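Local structure of soluble lytic transglycosylase B3 (Pseudomonas aeruginosa, 5ANZ) at residues A[251-257]-A[313-319]. The protein probably cleaves the glycan strands of peptidoglycan as a lytic transglycosylase in bacterial cell-wall turnover, and carries a bound calcium ion. Sequence-based numbering, arbitrary orientation.
Sequences QPWGFEV and AFLVLHN
Phe255 and Leu315 form a hydrogen-bonded antiparallel pair, Phe255 N to Leu315 O at 3.0 Å and Leu315 N to Phe255 O at 2.9 Å, and the ladder is continued by Leu317 N, which points almost straight at Trp253 O (2.8 Å, 174° at the hydrogen). Gly254 CA comes within 3.1 Å of Leu315 O, a close approach that a residue without a side chain permits. On one face Trp253, with CG between the backbone N and the carbonyl carbon (chi1 57°), meets Phe314 CD2 and Val316 CG1 at its ring edge; Leu334 of helix 330-343 touches both Trp253 and Phe314. Glu256 CB lies 3.8 Å from Phe314 CE2, its carboxylate accepting from Val350 N and Gly351 N. On the other face Phe255 CE2 reaches Leu317 CD1, while Val257 and Leu315 cross at about a right angle, CG1 against CG at 3.8 Å. At the Gln251 end, Asn319 ND2 donates to Gln251 O (2.9 Å) from above the carbonyl plane, and OD1 takes Ile248 N, fixing the amide's rotation. These neighbouring inner strands of the SLT-domain sheet thus bury apolar side chains on both faces; one water ties Gln251 and Pro252 to Asn319 in helix 318-324, another Glu256 and Val257 to Ala313.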
loop_
_atom_site.group_PDB
_atom_site.type_symbol
_atom_site.label_atom_id
_atom_site.label_comp_id
_atom_site.label_asym_id
_atom_site.label_seq_id
_atom_site.Cartn_x
_atom_site.Cartn_y
_atom_site.Cartn_z
ATOM N N GLN A 251 -14.785 10.121 9.045
ATOM C CA GLN A 251 -13.853 9.953 10.160
ATOM C C GLN A 251 -12.436 10.191 9.643
ATOM O O GLN A 251 -12.098 9.761 8.552
ATOM C CB GLN A 251 -13.988 8.544 10.773
ATOM C CG GLN A 251 -13.477 8.447 12.201
ATOM C CD GLN A 251 -13.729 7.083 12.812
ATOM O OE1 GLN A 251 -12.887 6.188 12.727
ATOM N NE2 GLN A 251 -14.898 6.915 13.424
ATOM N N PRO A 252 -11.602 10.902 10.409
ATOM C CA PRO A 252 -10.231 11.109 9.918
ATOM C C PRO A 252 -9.429 9.805 9.880
ATOM O O PRO A 252 -9.637 8.921 10.722
ATOM C CB PRO A 252 -9.621 12.096 10.934
ATOM C CG PRO A 252 -10.513 12.053 12.135
ATOM C CD PRO A 252 -11.889 11.643 11.647
ATOM N N TRP A 253 -8.531 9.690 8.906
ATOM C CA TRP A 253 -7.604 8.560 8.872
ATOM C C TRP A 253 -6.657 8.634 10.064
ATOM O O TRP A 253 -6.162 7.616 10.559
ATOM C CB TRP A 253 -6.810 8.549 7.567
ATOM C CG TRP A 253 -6.066 9.821 7.332
ATOM C CD1 TRP A 253 -6.500 10.917 6.625
ATOM C CD2 TRP A 253 -4.771 10.144 7.832
ATOM N NE1 TRP A 253 -5.531 11.897 6.641
ATOM C CE2 TRP A 253 -4.467 11.455 7.380
ATOM C CE3 TRP A 253 -3.830 9.460 8.612
ATOM C CZ2 TRP A 253 -3.262 12.075 7.684
ATOM C CZ3 TRP A 253 -2.639 10.076 8.914
ATOM C CH2 TRP A 253 -2.362 11.378 8.447
ATOM N N GLY A 254 -6.408 9.852 10.517
ATOM C CA GLY A 254 -5.456 10.075 11.580
ATOM C C GLY A 254 -5.013 11.509 11.512
ATOM O O GLY A 254 -5.530 12.309 10.721
ATOM N N PHE A 255 -4.070 11.851 12.368
ATOM C CA PHE A 255 -3.601 13.229 12.404
ATOM C C PHE A 255 -2.278 13.316 13.138
ATOM O O PHE A 255 -1.934 12.445 13.941
ATOM C CB PHE A 255 -4.650 14.139 13.073
ATOM C CG PHE A 255 -5.260 13.550 14.323
ATOM C CD1 PHE A 255 -4.634 13.676 15.546
ATOM C CD2 PHE A 255 -6.458 12.858 14.262
ATOM C CE1 PHE A 255 -5.190 13.135 16.687
ATOM C CE2 PHE A 255 -7.016 12.312 15.394
ATOM C CZ PHE A 255 -6.382 12.448 16.611
ATOM N N GLU A 256 -1.536 14.384 12.873
ATOM C CA GLU A 256 -0.275 14.597 13.559
ATOM C C GLU A 256 -0.480 14.986 15.009
ATOM O O GLU A 256 -1.435 15.683 15.341
ATOM C CB GLU A 256 0.537 15.677 12.838
ATOM C CG GLU A 256 1.935 15.813 13.390
ATOM C CD GLU A 256 2.768 16.820 12.630
ATOM O OE1 GLU A 256 2.209 17.511 11.743
ATOM O OE2 GLU A 256 3.982 16.906 12.924
ATOM N N VAL A 257 0.426 14.537 15.874
ATOM C CA VAL A 257 0.361 14.846 17.293
ATOM C C VAL A 257 1.725 15.259 17.811
ATOM O O VAL A 257 2.732 15.115 17.123
ATOM C CB VAL A 257 -0.147 13.662 18.126
ATOM C CG1 VAL A 257 -1.573 13.295 17.701
ATOM C CG2 VAL A 257 0.802 12.454 17.983
ATOM N N ALA A 313 5.080 12.572 14.691
ATOM C CA ALA A 313 4.275 11.487 15.242
ATOM C C ALA A 313 2.824 11.659 14.817
ATOM O O ALA A 313 2.332 12.790 14.710
ATOM C CB ALA A 313 4.390 11.446 16.752
ATOM N N PHE A 314 2.152 10.537 14.557
ATOM C CA PHE A 314 0.758 10.558 14.137
ATOM C C PHE A 314 -0.051 9.585 14.969
ATOM O O PHE A 314 0.451 8.516 15.303
ATOM C CB PHE A 314 0.636 10.178 12.657
ATOM C CG PHE A 314 1.374 11.103 11.739
ATOM C CD1 PHE A 314 2.715 10.898 11.459
ATOM C CD2 PHE A 314 0.732 12.172 11.157
ATOM C CE1 PHE A 314 3.401 11.755 10.608
ATOM C CE2 PHE A 314 1.421 13.040 10.304
ATOM C CZ PHE A 314 2.757 12.822 10.032
ATOM N N LEU A 315 -1.294 9.933 15.292
ATOM C CA LEU A 315 -2.228 8.917 15.772
ATOM C C LEU A 315 -3.018 8.471 14.564
ATOM O O LEU A 315 -3.539 9.315 13.844
ATOM C CB LEU A 315 -3.164 9.443 16.854
ATOM C CG LEU A 315 -2.495 9.624 18.209
ATOM C CD1 LEU A 315 -3.484 10.167 19.221
ATOM C CD2 LEU A 315 -1.925 8.285 18.669
ATOM N N VAL A 316 -3.110 7.164 14.330
ATOM C CA VAL A 316 -3.840 6.695 13.157
ATOM C C VAL A 316 -5.025 5.830 13.576
ATOM O O VAL A 316 -4.952 5.032 14.509
ATOM C CB VAL A 316 -2.929 5.946 12.179
ATOM C CG1 VAL A 316 -1.848 6.895 11.660
ATOM C CG2 VAL A 316 -2.292 4.715 12.821
ATOM N N LEU A 317 -6.137 6.071 12.897
ATOM C CA LEU A 317 -7.420 5.522 13.305
ATOM C C LEU A 317 -7.833 4.416 12.354
ATOM O O LEU A 317 -7.062 3.985 11.505
ATOM C CB LEU A 317 -8.492 6.609 13.352
ATOM C CG LEU A 317 -8.535 7.486 14.612
ATOM C CD1 LEU A 317 -7.289 8.310 14.721
ATOM C CD2 LEU A 317 -9.791 8.367 14.621
ATOM N N HIS A 318 -9.065 3.962 12.529
ATOM C CA HIS A 318 -9.580 2.832 11.779
ATOM C C HIS A 318 -9.449 3.015 10.269
ATOM O O HIS A 318 -9.110 2.062 9.564
ATOM C CB HIS A 318 -11.044 2.596 12.153
ATOM C CG HIS A 318 -11.573 1.269 11.705
ATOM N ND1 HIS A 318 -11.047 0.074 12.140
ATOM C CD2 HIS A 318 -12.586 0.952 10.857
ATOM C CE1 HIS A 318 -11.708 -0.927 11.579
ATOM N NE2 HIS A 318 -12.644 -0.419 10.799
ATOM N N ASN A 319 -9.699 4.229 9.772
ATOM C CA ASN A 319 -9.652 4.431 8.323
ATOM C C ASN A 319 -8.234 4.282 7.770
ATOM O O ASN A 319 -8.049 3.929 6.605
ATOM C CB ASN A 319 -10.246 5.794 7.939
ATOM C CG ASN A 319 -11.774 5.796 7.968
ATOM O OD1 ASN A 319 -12.413 4.751 8.087
ATOM N ND2 ASN A 319 -12.365 6.971 7.845
HETATM O O HOH W 1 -10.905 6.459 11.029
HETATM O O HOH W 2 4.494 15.502 15.340
#